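Local coordinates for phenol hydroxylase component phL (Pseudomonas stutzeri, PDB 3U52), which is probably the beta subunit of a multicomponent phenol hydroxylase, part of the diiron enzyme that adds oxygen to phenol and related aromatics, at residues Phe212-Ile220 / Trp263-Val271. Residues are numbered along the deposited sequence; the frame is centred on the assembly and turned at random.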
ATOM      1  N   PHE D 212       1.964 -26.307  29.199  1.00 20.79           N
ATOM      2  CA  PHE D 212       0.715 -25.732  29.694  1.00 21.73           C
ATOM      3  C   PHE D 212       0.772 -25.361  31.179  1.00 21.63           C
ATOM      4  O   PHE D 212       0.310 -24.284  31.565  1.00 20.48           O
ATOM      5  CB  PHE D 212      -0.543 -26.542  29.372  1.00 22.58           C
ATOM      6  CG  PHE D 212      -1.776 -25.676  29.355  1.00 22.89           C
ATOM      7  CD1 PHE D 212      -2.204 -25.105  28.162  1.00 24.28           C
ATOM      8  CD2 PHE D 212      -2.450 -25.341  30.557  1.00 21.87           C
ATOM      9  CE1 PHE D 212      -3.339 -24.249  28.129  1.00 25.01           C
ATOM     10  CE2 PHE D 212      -3.567 -24.484  30.554  1.00 24.62           C
ATOM     11  CZ  PHE D 212      -4.035 -23.949  29.322  1.00 24.63           C
ATOM     12  N   GLU D 213       1.407 -26.220  31.984  1.00 21.13           N
ATOM     13  CA  GLU D 213       1.711 -25.850  33.370  1.00 22.11           C
ATOM     14  C   GLU D 213       2.427 -24.494  33.356  1.00 22.06           C
ATOM     15  O   GLU D 213       2.055 -23.582  34.087  1.00 22.63           O
ATOM     16  CB  GLU D 213       2.583 -26.912  34.070  1.00 22.55           C
ATOM     17  CG  GLU D 213       2.787 -26.629  35.572  1.00 23.14           C
ATOM     18  CD  GLU D 213       3.744 -27.593  36.263  1.00 26.56           C
ATOM     19  OE1 GLU D 213       4.064 -27.312  37.451  1.00 28.71           O
ATOM     20  OE2 GLU D 213       4.151 -28.617  35.659  1.00 23.80           O
ATOM     21  N   LEU D 214       3.439 -24.363  32.488  1.00 22.33           N
ATOM     22  CA  LEU D 214       4.188 -23.117  32.371  1.00 23.29           C
ATOM     23  C   LEU D 214       3.339 -21.906  31.960  1.00 22.86           C
ATOM     24  O   LEU D 214       3.466 -20.839  32.576  1.00 22.91           O
ATOM     25  CB  LEU D 214       5.379 -23.272  31.411  1.00 23.83           C
ATOM     26  CG  LEU D 214       6.442 -22.185  31.477  1.00 24.40           C
ATOM     27  CD1 LEU D 214       6.945 -21.855  32.862  1.00 21.11           C
ATOM     28  CD2 LEU D 214       7.572 -22.568  30.552  1.00 26.29           C
ATOM     29  N   THR D 215       2.488 -22.045  30.934  1.00 22.86           N
ATOM     30  CA  THR D 215       1.662 -20.881  30.541  1.00 23.15           C
ATOM     31  C   THR D 215       0.705 -20.439  31.668  1.00 24.12           C
ATOM     32  O   THR D 215       0.521 -19.233  31.916  1.00 24.06           O
ATOM     33  CB  THR D 215       0.935 -21.074  29.172  1.00 22.86           C
ATOM     34  OG1 THR D 215       0.517 -19.794  28.703  1.00 21.21           O
ATOM     35  CG2 THR D 215      -0.305 -21.910  29.280  1.00 23.34           C
ATOM     36  N   LEU D 216       0.098 -21.419  32.334  1.00 23.91           N
ATOM     37  CA  LEU D 216      -0.770 -21.205  33.485  1.00 24.61           C
ATOM     38  C   LEU D 216      -0.061 -20.424  34.581  1.00 24.02           C
ATOM     39  O   LEU D 216      -0.591 -19.453  35.089  1.00 25.08           O
ATOM     40  CB  LEU D 216      -1.232 -22.566  34.051  1.00 24.32           C
ATOM     41  CG  LEU D 216      -1.981 -22.592  35.408  1.00 26.07           C
ATOM     42  CD1 LEU D 216      -3.302 -21.878  35.296  1.00 29.22           C
ATOM     43  CD2 LEU D 216      -2.244 -24.007  35.784  1.00 28.62           C
ATOM     44  N   VAL D 217       1.125 -20.868  34.970  1.00 23.35           N
ATOM     45  CA  VAL D 217       1.853 -20.250  36.089  1.00 24.05           C
ATOM     46  C   VAL D 217       2.301 -18.847  35.730  1.00 24.36           C
ATOM     47  O   VAL D 217       2.083 -17.886  36.505  1.00 25.37           O
ATOM     48  CB  VAL D 217       3.094 -21.089  36.472  1.00 23.50           C
ATOM     49  CG1 VAL D 217       3.886 -20.387  37.572  1.00 25.27           C
ATOM     50  CG2 VAL D 217       2.647 -22.495  36.912  1.00 26.30           C
ATOM     51  N   GLN D 218       2.960 -18.737  34.579  1.00 24.51           N
ATOM     52  CA  GLN D 218       3.442 -17.457  34.068  1.00 24.59           C
ATOM     53  C   GLN D 218       2.316 -16.466  33.655  1.00 25.20           C
ATOM     54  O   GLN D 218       2.238 -15.327  34.145  1.00 26.37           O
ATOM     55  CB  GLN D 218       4.378 -17.669  32.865  1.00 25.24           C
ATOM     56  CG  GLN D 218       4.966 -16.345  32.309  1.00 25.41           C
ATOM     57  CD  GLN D 218       5.869 -15.642  33.367  1.00 27.38           C
ATOM     58  OE1 GLN D 218       6.997 -16.014  33.506  1.00 24.95           O
ATOM     59  NE2 GLN D 218       5.375 -14.605  34.045  1.00 29.56           N
ATOM     60  N   ASN D 219       1.470 -16.909  32.740  1.00 24.56           N
ATOM     61  CA  ASN D 219       0.563 -16.009  32.041  1.00 24.91           C
ATOM     62  C   ASN D 219      -0.757 -15.764  32.761  1.00 25.48           C
ATOM     63  O   ASN D 219      -1.416 -14.776  32.459  1.00 24.30           O
ATOM     64  CB  ASN D 219       0.356 -16.459  30.568  1.00 23.91           C
ATOM     65  CG  ASN D 219       1.668 -16.418  29.740  1.00 23.53           C
ATOM     66  OD1 ASN D 219       2.009 -17.381  29.044  1.00 24.99           O
ATOM     67  ND2 ASN D 219       2.421 -15.325  29.847  1.00 16.92           N
ATOM     68  N   ILE D 220      -1.147 -16.656  33.704  1.00 25.37           N
ATOM     69  CA  ILE D 220      -2.364 -16.483  34.502  1.00 26.63           C
ATOM     70  C   ILE D 220      -2.012 -16.160  35.974  1.00 27.17           C
ATOM     71  O   ILE D 220      -2.358 -15.088  36.484  1.00 28.55           O
ATOM     72  CB  ILE D 220      -3.334 -17.760  34.496  1.00 26.10           C
ATOM     73  CG1 ILE D 220      -3.604 -18.337  33.084  1.00 27.68           C
ATOM     74  CG2 ILE D 220      -4.663 -17.459  35.255  1.00 28.21           C
ATOM     75  CD1 ILE D 220      -4.032 -17.315  32.076  1.00 28.35           C
ATOM     76  N   TRP D 263      -7.044 -13.063  25.449  1.00 23.89           N
ATOM     77  CA  TRP D 263      -6.649 -14.348  24.916  1.00 22.20           C
ATOM     78  C   TRP D 263      -6.361 -15.349  26.027  1.00 21.77           C
ATOM     79  O   TRP D 263      -6.605 -16.523  25.829  1.00 20.67           O
ATOM     80  CB  TRP D 263      -5.460 -14.220  23.964  1.00 22.75           C
ATOM     81  CG  TRP D 263      -4.118 -13.915  24.603  1.00 21.66           C
ATOM     82  CD1 TRP D 263      -3.560 -12.670  24.785  1.00 22.16           C
ATOM     83  CD2 TRP D 263      -3.131 -14.861  25.070  1.00 22.77           C
ATOM     84  NE1 TRP D 263      -2.334 -12.784  25.372  1.00 21.42           N
ATOM     85  CE2 TRP D 263      -2.034 -14.110  25.556  1.00 23.14           C
ATOM     86  CE3 TRP D 263      -3.076 -16.270  25.142  1.00 23.55           C
ATOM     87  CZ2 TRP D 263      -0.876 -14.726  26.105  1.00 22.59           C
ATOM     88  CZ3 TRP D 263      -1.945 -16.880  25.676  1.00 21.02           C
ATOM     89  CH2 TRP D 263      -0.863 -16.112  26.163  1.00 22.55           C
ATOM     90  N   THR D 264      -5.805 -14.903  27.168  1.00 20.74           N
ATOM     91  CA  THR D 264      -5.521 -15.846  28.245  1.00 21.73           C
ATOM     92  C   THR D 264      -6.799 -16.403  28.863  1.00 22.85           C
ATOM     93  O   THR D 264      -6.879 -17.596  29.109  1.00 23.22           O
ATOM     94  CB  THR D 264      -4.603 -15.309  29.342  1.00 21.57           C
ATOM     95  OG1 THR D 264      -5.236 -14.228  30.008  1.00 21.91           O
ATOM     96  CG2 THR D 264      -3.240 -14.848  28.798  1.00 22.17           C
ATOM     97  N   ASN D 265      -7.820 -15.576  29.083  1.00 23.64           N
ATOM     98  CA  ASN D 265      -9.159 -16.111  29.433  1.00 24.90           C
ATOM     99  C   ASN D 265      -9.805 -17.026  28.367  1.00 25.52           C
ATOM    100  O   ASN D 265     -10.395 -18.042  28.730  1.00 25.83           O
ATOM    101  CB  ASN D 265     -10.136 -14.988  29.781  1.00 25.55           C
ATOM    102  CG  ASN D 265      -9.804 -14.297  31.089  1.00 27.74           C
ATOM    103  OD1 ASN D 265      -9.042 -14.818  31.897  1.00 28.74           O
ATOM    104  ND2 ASN D 265     -10.403 -13.121  31.315  1.00 27.07           N
ATOM    105  N   ALA D 266      -9.732 -16.692  27.074  1.00 25.68           N
ATOM    106  CA  ALA D 266     -10.262 -17.605  26.041  1.00 26.51           C
ATOM    107  C   ALA D 266      -9.516 -18.972  26.032  1.00 27.42           C
ATOM    108  O   ALA D 266     -10.149 -20.027  25.856  1.00 27.82           O
ATOM    109  CB  ALA D 266     -10.229 -16.982  24.684  1.00 27.16           C
ATOM    110  N   MET D 267      -8.188 -18.959  26.220  1.00 26.56           N
ATOM    111  CA  MET D 267      -7.430 -20.197  26.270  1.00 26.48           C
ATOM    112  C   MET D 267      -7.795 -21.048  27.515  1.00 27.02           C
ATOM    113  O   MET D 267      -8.041 -22.250  27.381  1.00 27.20           O
ATOM    114  CB  MET D 267      -5.938 -19.917  26.272  1.00 26.60           C
ATOM    115  CG  MET D 267      -5.059 -21.196  26.431  1.00 27.61           C
ATOM    116  SD  MET D 267      -3.300 -20.726  26.331  1.00 29.34           S
ATOM    117  CE  MET D 267      -3.071 -19.969  27.955  1.00 24.96           C
ATOM    118  N   MET D 268      -7.823 -20.436  28.695  1.00 26.68           N
ATOM    119  CA  MET D 268      -8.321 -21.120  29.903  1.00 28.01           C
ATOM    120  C   MET D 268      -9.746 -21.675  29.752  1.00 28.77           C
ATOM    121  O   MET D 268      -9.985 -22.796  30.133  1.00 29.73           O
ATOM    122  CB  MET D 268      -8.219 -20.239  31.135  1.00 27.80           C
ATOM    123  CG  MET D 268      -6.793 -20.078  31.686  1.00 29.87           C
ATOM    124  SD  MET D 268      -5.952 -21.635  32.088  1.00 35.03           S
ATOM    125  CE  MET D 268      -6.834 -22.055  33.605  1.00 35.66           C
ATOM    126  N   LYS D 269     -10.689 -20.909  29.204  1.00 29.59           N
ATOM    127  CA  LYS D 269     -12.063 -21.406  29.015  1.00 31.00           C
ATOM    128  C   LYS D 269     -12.144 -22.673  28.178  1.00 30.68           C
ATOM    129  O   LYS D 269     -12.920 -23.568  28.495  1.00 31.10           O
ATOM    130  CB  LYS D 269     -12.974 -20.374  28.369  1.00 31.98           C
ATOM    131  CG  LYS D 269     -13.467 -19.282  29.317  1.00 38.73           C
ATOM    132  CD  LYS D 269     -14.711 -18.573  28.724  1.00 45.52           C
ATOM    133  CE  LYS D 269     -15.974 -18.880  29.523  1.00 48.04           C
ATOM    134  NZ  LYS D 269     -15.887 -18.265  30.901  1.00 50.07           N
ATOM    135  N   ALA D 270     -11.348 -22.740  27.106  1.00 30.66           N
ATOM    136  CA  ALA D 270     -11.390 -23.876  26.183  1.00 29.92           C
ATOM    137  C   ALA D 270     -10.705 -25.103  26.767  1.00 29.53           C
ATOM    138  O   ALA D 270     -11.190 -26.219  26.580  1.00 29.00           O
ATOM    139  CB  ALA D 270     -10.787 -23.492  24.826  1.00 29.67           C
ATOM    140  N   VAL D 271      -9.590 -24.896  27.485  1.00 28.61           N
ATOM    141  CA  VAL D 271      -8.838 -26.018  28.098  1.00 28.34           C
ATOM    142  C   VAL D 271      -9.584 -26.610  29.336  1.00 28.08           C
ATOM    143  O   VAL D 271      -9.773 -27.820  29.441  1.00 27.52           O
ATOM    144  CB  VAL D 271      -7.383 -25.590  28.423  1.00 28.13           C
ATOM    145  CG1 VAL D 271      -6.604 -26.714  29.041  1.00 27.21           C
ATOM    146  CG2 VAL D 271      -6.669 -25.184  27.141  1.00 28.05           C
TER
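Phe212 reaches across to three side chains of 263-271. With CG roughly anti to the backbone N (chi1 -155°), the ring points at the other helix and its CE1-CZ end meets Val271. Val271 CG1 sits over one ring face, a CH-pi contact 4.2 Å from the centroid. Thr215 CG2 lies over the centre of the opposite face. Two Met-aromatic contacts follow: Met267 SD approaches obliquely, and Met268 SD lies at the edge, 4.0 Å from Phe212 CE2. With an alanine here, Val271 and both methionine sulfurs are likely to lose their aromatic partner, with a gap between them. Thr215 CG2 meets Met267 CE tip to tip at 3.6 Å. The segments belong to helices 211-240 and 251-274, consistent with the ferritin-like bundle of this hydroxylase family. They run roughly antiparallel, at 143°, and their axes approach to 11.1 Å. Leu216 CD1 touches Met268 CE at 3.9 Å, the side chains crossing at about a right angle. Asn219 OD1 lies at the Trp263 ring edge. It accepts hydrogen bonds from Thr215 OG1, in the carbonyl plane on a lone pair, and Asn137 ND2; Thr215 OG1 also hydrogen-bonds His153 NE2. Ile220 CG1 packs on Met268 CG, while Ile220 CD1 presses tightly on Thr264 CB at 3.4 Å.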